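Local structure of dTDP-4-dehydrorhamnose Reductase (Yersinia enterocolitica, 5U9C) at residues 176-189 with 236-250. The protein probably catalyses the NADPH-dependent reduction of dTDP-4-dehydro-beta-L-rhamnose to dTDP-L-rhamnose, using magnesium as cofactor. Numbering follows the deposited sequence.
With CIT (citric acid), chain N.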
loop_
_atom_site.group_PDB
_atom_site.type_symbol
_atom_site.label_atom_id
_atom_site.label_comp_id
_atom_site.label_asym_id
_atom_site.label_seq_id
_atom_site.Cartn_x
_atom_site.Cartn_y
_atom_site.Cartn_z
ATOM N N ILE D 176 26.205 13.148 28.476
ATOM C CA ILE D 176 26.489 12.384 29.698
ATOM C C ILE D 176 27.623 13.072 30.466
ATOM O O ILE D 176 27.492 13.334 31.653
ATOM C CB ILE D 176 26.825 10.900 29.418
ATOM C CG1 ILE D 176 25.557 10.146 29.004
ATOM C CG2 ILE D 176 27.430 10.258 30.670
ATOM C CD1 ILE D 176 25.779 8.752 28.428
ATOM N N LYS D 177 28.713 13.395 29.774
ATOM C CA LYS D 177 29.857 14.055 30.401
ATOM C C LYS D 177 29.516 15.443 30.964
ATOM O O LYS D 177 30.107 15.875 31.942
ATOM C CB LYS D 177 31.023 14.155 29.424
ATOM C CG LYS D 177 31.718 12.828 29.156
ATOM C CD LYS D 177 32.837 13.019 28.139
ATOM C CE LYS D 177 33.680 11.771 27.967
ATOM N NZ LYS D 177 34.464 11.464 29.192
ATOM N N ALA D 178 28.563 16.131 30.347
ATOM C CA ALA D 178 28.134 17.457 30.827
ATOM C C ALA D 178 27.169 17.364 32.024
ATOM O O ALA D 178 26.742 18.385 32.559
ATOM C CB ALA D 178 27.493 18.248 29.697
ATOM N N GLY D 179 26.830 16.144 32.430
ATOM C CA GLY D 179 25.922 15.922 33.538
ATOM C C GLY D 179 24.468 16.296 33.274
ATOM O O GLY D 179 23.783 16.795 34.181
ATOM N N SER D 180 23.990 16.053 32.048
ATOM C CA SER D 180 22.607 16.369 31.694
ATOM C C SER D 180 21.637 15.626 32.603
ATOM O O SER D 180 21.830 14.444 32.908
ATOM C CB SER D 180 22.307 16.028 30.227
ATOM O OG SER D 180 23.115 16.793 29.340
ATOM N N THR D 181 20.601 16.334 33.043
ATOM C CA THR D 181 19.596 15.759 33.915
ATOM C C THR D 181 18.782 14.690 33.169
ATOM O O THR D 181 18.274 13.749 33.788
ATOM C CB THR D 181 18.662 16.841 34.515
ATOM O OG1 THR D 181 17.906 16.272 35.586
ATOM C CG2 THR D 181 17.722 17.422 33.482
ATOM N N SER D 182 18.704 14.821 31.841
ATOM C CA SER D 182 17.972 13.866 31.018
ATOM C C SER D 182 18.358 13.990 29.567
ATOM O O SER D 182 18.682 15.085 29.072
ATOM C CB SER D 182 16.464 14.102 31.093
ATOM O OG SER D 182 16.184 15.360 30.552
ATOM N N ILE D 183 18.280 12.861 28.883
ATOM C CA ILE D 183 18.588 12.777 27.478
ATOM C C ILE D 183 17.403 12.121 26.758
ATOM O O ILE D 183 16.930 11.080 27.187
ATOM C CB ILE D 183 19.865 11.940 27.275
ATOM C CG1 ILE D 183 21.056 12.663 27.919
ATOM C CG2 ILE D 183 20.117 11.690 25.791
ATOM C CD1 ILE D 183 22.342 11.852 27.953
ATOM N N LYS D 184 16.932 12.758 25.684
ATOM C CA LYS D 184 15.845 12.231 24.860
ATOM C C LYS D 184 16.432 11.500 23.670
ATOM O O LYS D 184 17.403 11.969 23.075
ATOM C CB LYS D 184 14.954 13.365 24.362
ATOM C CG LYS D 184 14.219 14.083 25.472
ATOM C CD LYS D 184 13.422 15.246 24.920
ATOM C CE LYS D 184 12.794 16.039 26.049
ATOM N NZ LYS D 184 11.977 17.153 25.505
ATOM N N ALA D 185 15.849 10.350 23.332
ATOM C CA ALA D 185 16.291 9.557 22.200
ATOM C C ALA D 185 15.066 8.897 21.544
ATOM O O ALA D 185 14.182 8.381 22.228
ATOM C CB ALA D 185 17.294 8.491 22.643
ATOM N N VAL D 186 15.040 8.927 20.222
ATOM C CA VAL D 186 13.932 8.402 19.449
ATOM C C VAL D 186 13.797 6.883 19.624
ATOM O O VAL D 186 14.755 6.139 19.419
ATOM C CB VAL D 186 14.081 8.796 17.965
ATOM C CG1 VAL D 186 12.984 8.185 17.117
ATOM C CG2 VAL D 186 14.066 10.317 17.830
ATOM N N SER D 187 12.604 6.443 20.019
ATOM C CA SER D 187 12.329 5.032 20.246
ATOM C C SER D 187 11.565 4.312 19.123
ATOM O O SER D 187 11.503 3.082 19.123
ATOM C CB SER D 187 11.523 4.872 21.532
ATOM O OG SER D 187 10.257 5.489 21.412
ATOM N N ASP D 188 11.019 5.060 18.171
ATOM C CA ASP D 188 10.140 4.471 17.146
ATOM C C ASP D 188 10.671 4.430 15.705
ATOM O O ASP D 188 9.883 4.397 14.766
ATOM C CB ASP D 188 8.751 5.142 17.214
ATOM C CG ASP D 188 8.779 6.627 16.856
ATOM O OD1 ASP D 188 9.838 7.140 16.435
ATOM O OD2 ASP D 188 7.709 7.280 16.960
ATOM N N ARG D 189 11.993 4.447 15.560
ATOM C CA ARG D 189 12.682 4.277 14.273
ATOM C C ARG D 189 13.839 3.307 14.589
ATOM O O ARG D 189 14.619 3.549 15.507
ATOM C CB ARG D 189 13.201 5.590 13.692
ATOM C CG ARG D 189 12.113 6.607 13.353
ATOM C CD ARG D 189 11.222 6.165 12.188
ATOM N NE ARG D 189 10.164 7.125 11.837
ATOM C CZ ARG D 189 8.931 7.155 12.354
ATOM N NH1 ARG D 189 8.539 6.298 13.309
ATOM N NH2 ARG D 189 8.077 8.083 11.930
ATOM N N LEU D 236 28.651 4.207 30.823
ATOM C CA LEU D 236 29.293 5.362 31.448
ATOM C C LEU D 236 28.748 5.708 32.842
ATOM O O LEU D 236 29.065 6.756 33.374
ATOM C CB LEU D 236 29.220 6.569 30.505
ATOM C CG LEU D 236 29.872 6.326 29.136
ATOM C CD1 LEU D 236 29.778 7.563 28.265
ATOM C CD2 LEU D 236 31.324 5.909 29.305
ATOM N N ASN D 237 27.949 4.809 33.421
ATOM C CA ASN D 237 27.363 4.982 34.760
ATOM C C ASN D 237 26.557 6.285 34.894
ATOM O O ASN D 237 26.587 6.946 35.946
ATOM C CB ASN D 237 28.450 4.910 35.845
ATOM C CG ASN D 237 27.868 4.741 37.237
ATOM O OD1 ASN D 237 26.701 4.379 37.383
ATOM N ND2 ASN D 237 28.684 4.983 38.268
ATOM N N PHE D 238 25.846 6.638 33.819
ATOM C CA PHE D 238 25.003 7.841 33.772
ATOM C C PHE D 238 23.850 7.666 34.760
ATOM O O PHE D 238 23.205 6.620 34.776
ATOM C CB PHE D 238 24.480 8.038 32.337
ATOM C CG PHE D 238 23.602 9.239 32.153
ATOM C CD1 PHE D 238 24.084 10.525 32.424
ATOM C CD2 PHE D 238 22.306 9.104 31.662
ATOM C CE1 PHE D 238 23.280 11.633 32.225
ATOM C CE2 PHE D 238 21.502 10.216 31.451
ATOM C CZ PHE D 238 21.989 11.481 31.729
ATOM N N LYS D 239 23.574 8.676 35.576
ATOM C CA LYS D 239 22.482 8.574 36.555
ATOM C C LYS D 239 21.279 9.465 36.236
ATOM O O LYS D 239 20.298 9.463 36.969
ATOM C CB LYS D 239 23.008 8.822 37.975
ATOM C CG LYS D 239 24.042 7.784 38.406
ATOM C CD LYS D 239 23.496 6.372 38.197
ATOM C CE LYS D 239 24.539 5.295 38.484
ATOM N NZ LYS D 239 24.042 3.934 38.152
ATOM N N GLY D 240 21.341 10.191 35.120
ATOM C CA GLY D 240 20.229 11.048 34.709
ATOM C C GLY D 240 19.184 10.173 34.019
ATOM O O GLY D 240 19.317 8.952 33.953
ATOM N N ASP D 241 18.125 10.777 33.517
ATOM C CA ASP D 241 17.087 10.002 32.837
ATOM C C ASP D 241 17.362 9.908 31.340
ATOM O O ASP D 241 17.798 10.883 30.731
ATOM C CB ASP D 241 15.722 10.681 33.036
ATOM C CG ASP D 241 15.340 10.803 34.503
ATOM O OD1 ASP D 241 15.629 9.873 35.277
ATOM O OD2 ASP D 241 14.730 11.818 34.878
ATOM N N ILE D 242 17.139 8.732 30.760
ATOM C CA ILE D 242 17.203 8.568 29.294
ATOM C C ILE D 242 15.723 8.342 28.943
ATOM O O ILE D 242 15.126 7.350 29.349
ATOM C CB ILE D 242 18.127 7.441 28.839
ATOM C CG1 ILE D 242 19.550 7.772 29.274
ATOM C CG2 ILE D 242 18.059 7.327 27.314
ATOM C CD1 ILE D 242 20.568 6.709 29.008
ATOM N N ILE D 243 15.158 9.279 28.199
ATOM C CA ILE D 243 13.734 9.323 27.909
ATOM C C ILE D 243 13.439 8.881 26.474
ATOM O O ILE D 243 13.993 9.464 25.546
ATOM C CB ILE D 243 13.239 10.801 28.101
ATOM C CG1 ILE D 243 13.533 11.289 29.538
ATOM C CG2 ILE D 243 11.757 10.962 27.772
ATOM C CD1 ILE D 243 13.227 12.766 29.784
ATOM N N PRO D 244 12.556 7.866 26.292
ATOM C CA PRO D 244 12.197 7.455 24.932
ATOM C C PRO D 244 11.176 8.425 24.361
ATOM O O PRO D 244 10.200 8.737 25.032
ATOM C CB PRO D 244 11.577 6.065 25.126
ATOM C CG PRO D 244 11.037 6.063 26.522
ATOM C CD PRO D 244 11.858 7.063 27.316
ATOM N N VAL D 245 11.426 8.956 23.177
ATOM C CA VAL D 245 10.475 9.852 22.547
ATOM C C VAL D 245 10.122 9.389 21.142
ATOM O O VAL D 245 10.903 8.695 20.494
ATOM C CB VAL D 245 11.000 11.299 22.478
ATOM C CG1 VAL D 245 11.266 11.818 23.877
ATOM C CG2 VAL D 245 12.258 11.415 21.612
ATOM N N HIS D 246 8.949 9.793 20.676
ATOM C CA HIS D 246 8.512 9.520 19.306
ATOM C C HIS D 246 9.205 10.486 18.353
ATOM O O HIS D 246 9.609 11.591 18.751
ATOM C CB HIS D 246 6.979 9.633 19.185
ATOM C CG HIS D 246 6.254 8.521 19.871
ATOM N ND1 HIS D 246 6.239 7.235 19.371
ATOM C CD2 HIS D 246 5.559 8.482 21.026
ATOM C CE1 HIS D 246 5.535 6.461 20.179
ATOM N NE2 HIS D 246 5.111 7.192 21.189
ATOM N N SER D 247 9.341 10.078 17.095
ATOM C CA SER D 247 10.038 10.889 16.093
ATOM C C SER D 247 9.413 12.255 15.835
ATOM O O SER D 247 10.102 13.162 15.368
ATOM C CB SER D 247 10.206 10.102 14.786
ATOM O OG SER D 247 8.962 9.625 14.339
ATOM N N SER D 248 8.126 12.410 16.149
ATOM C CA SER D 248 7.455 13.690 16.015
ATOM C C SER D 248 8.055 14.824 16.858
ATOM O O SER D 248 7.888 15.986 16.518
ATOM C CB SER D 248 5.990 13.567 16.439
ATOM O OG SER D 248 5.905 13.141 17.781
ATOM N N VAL D 249 8.719 14.507 17.972
ATOM C CA VAL D 249 9.271 15.600 18.795
ATOM C C VAL D 249 10.502 16.242 18.132
ATOM O O VAL D 249 10.828 17.380 18.443
ATOM C CB VAL D 249 9.543 15.207 20.270
ATOM C CG1 VAL D 249 8.272 14.661 20.903
ATOM C CG2 VAL D 249 10.690 14.223 20.391
ATOM N N PHE D 250 11.151 15.532 17.203
ATOM C CA PHE D 250 12.287 16.100 16.448
ATOM C C PHE D 250 11.942 16.131 14.964
ATOM O O PHE D 250 12.310 15.238 14.233
ATOM C CB PHE D 250 13.556 15.263 16.661
ATOM C CG PHE D 250 14.014 15.227 18.084
ATOM C CD1 PHE D 250 14.392 16.393 18.723
ATOM C CD2 PHE D 250 14.106 14.027 18.771
ATOM C CE1 PHE D 250 14.830 16.377 20.048
ATOM C CE2 PHE D 250 14.560 13.995 20.084
ATOM C CZ PHE D 250 14.916 15.174 20.725
HETATM C C1 CIT N . 25.912 11.462 35.482
HETATM O O1 CIT N . 25.050 10.921 36.206
HETATM O O2 CIT N . 25.586 12.334 34.645
HETATM C C2 CIT N . 27.365 11.027 35.629
HETATM C C3 CIT N . 28.303 11.957 34.822
HETATM O O7 CIT N . 27.706 13.050 34.116
HETATM C C4 CIT N . 29.828 11.838 34.673
HETATM C C5 CIT N . 30.116 10.784 33.624
HETATM O O3 CIT N . 29.490 9.696 33.667
HETATM O O4 CIT N . 30.971 11.040 32.747
HETATM C C6 CIT N . 28.519 12.931 36.012
HETATM O O5 CIT N . 28.304 14.157 35.846
HETATM O O6 CIT N . 28.925 12.535 37.139
HETATM O O HOH W 1 6.216 10.074 15.840
HETATM O O HOH W 2 10.785 9.673 11.419
#
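Asp188 OD2 accepts a hydrogen bond from His246 ND1 at 2.8 Å. The oxygen lies in the plane of the imidazole, at its edge, whereas the nitrogen stands well above the carboxylate plane; the carboxylate and ring planes are 51° apart. CG of Asp188 sits between its own backbone N and carbonyl carbon, which carries the carboxylate across to the turn at His246 and Ser247, where Ser247 N makes weak bonds to both of its oxygens. The other ring nitrogen, His246 NE2, bonds Glu263 of a third subunit, linking this turn to the assembly. Arg189 NH1 reaches back to Asp188 O (2.7 Å) within the guanidinium plane, while Ser247 OG lies over one face of that group; the Arg189 side chain also adjoins Arg256, a residue seen to bind (R)-malate.

Upstream, strands 182-186 and 241-245 form a two-stranded parallel sheet, their axes 25° apart, separate from the six-stranded Rossmann-type sheet. Six backbone bonds run from Asp241 N to Thr181 O through to Ser187 N to Val245 O; among them Ile243 N meets Ile183 O at 2.7 Å. Ile183 and Ala185 pack against helix 168-177 and helix 225-235 respectively. On the other face Lys184 CB lies against Val245 CG1, and Val186 CG2 meets the edge of the Phe250 ring at CD2 (3.8 Å).

At the far end Phe238 has CG anti to its backbone N (chi1 180°), which lays the ring against Ile176, in the last turn of helix 168-177. Ile176 CG1 makes a CH-pi contact over one face, 4.0 Å from the centroid, and Gly240 N covers the opposite face. Ser180 O approaches the ring edge at CZ (3.2 Å). A citrate, probably from the crystallisation liquor, takes a bond from Lys239 N to its O1 (2.8 Å).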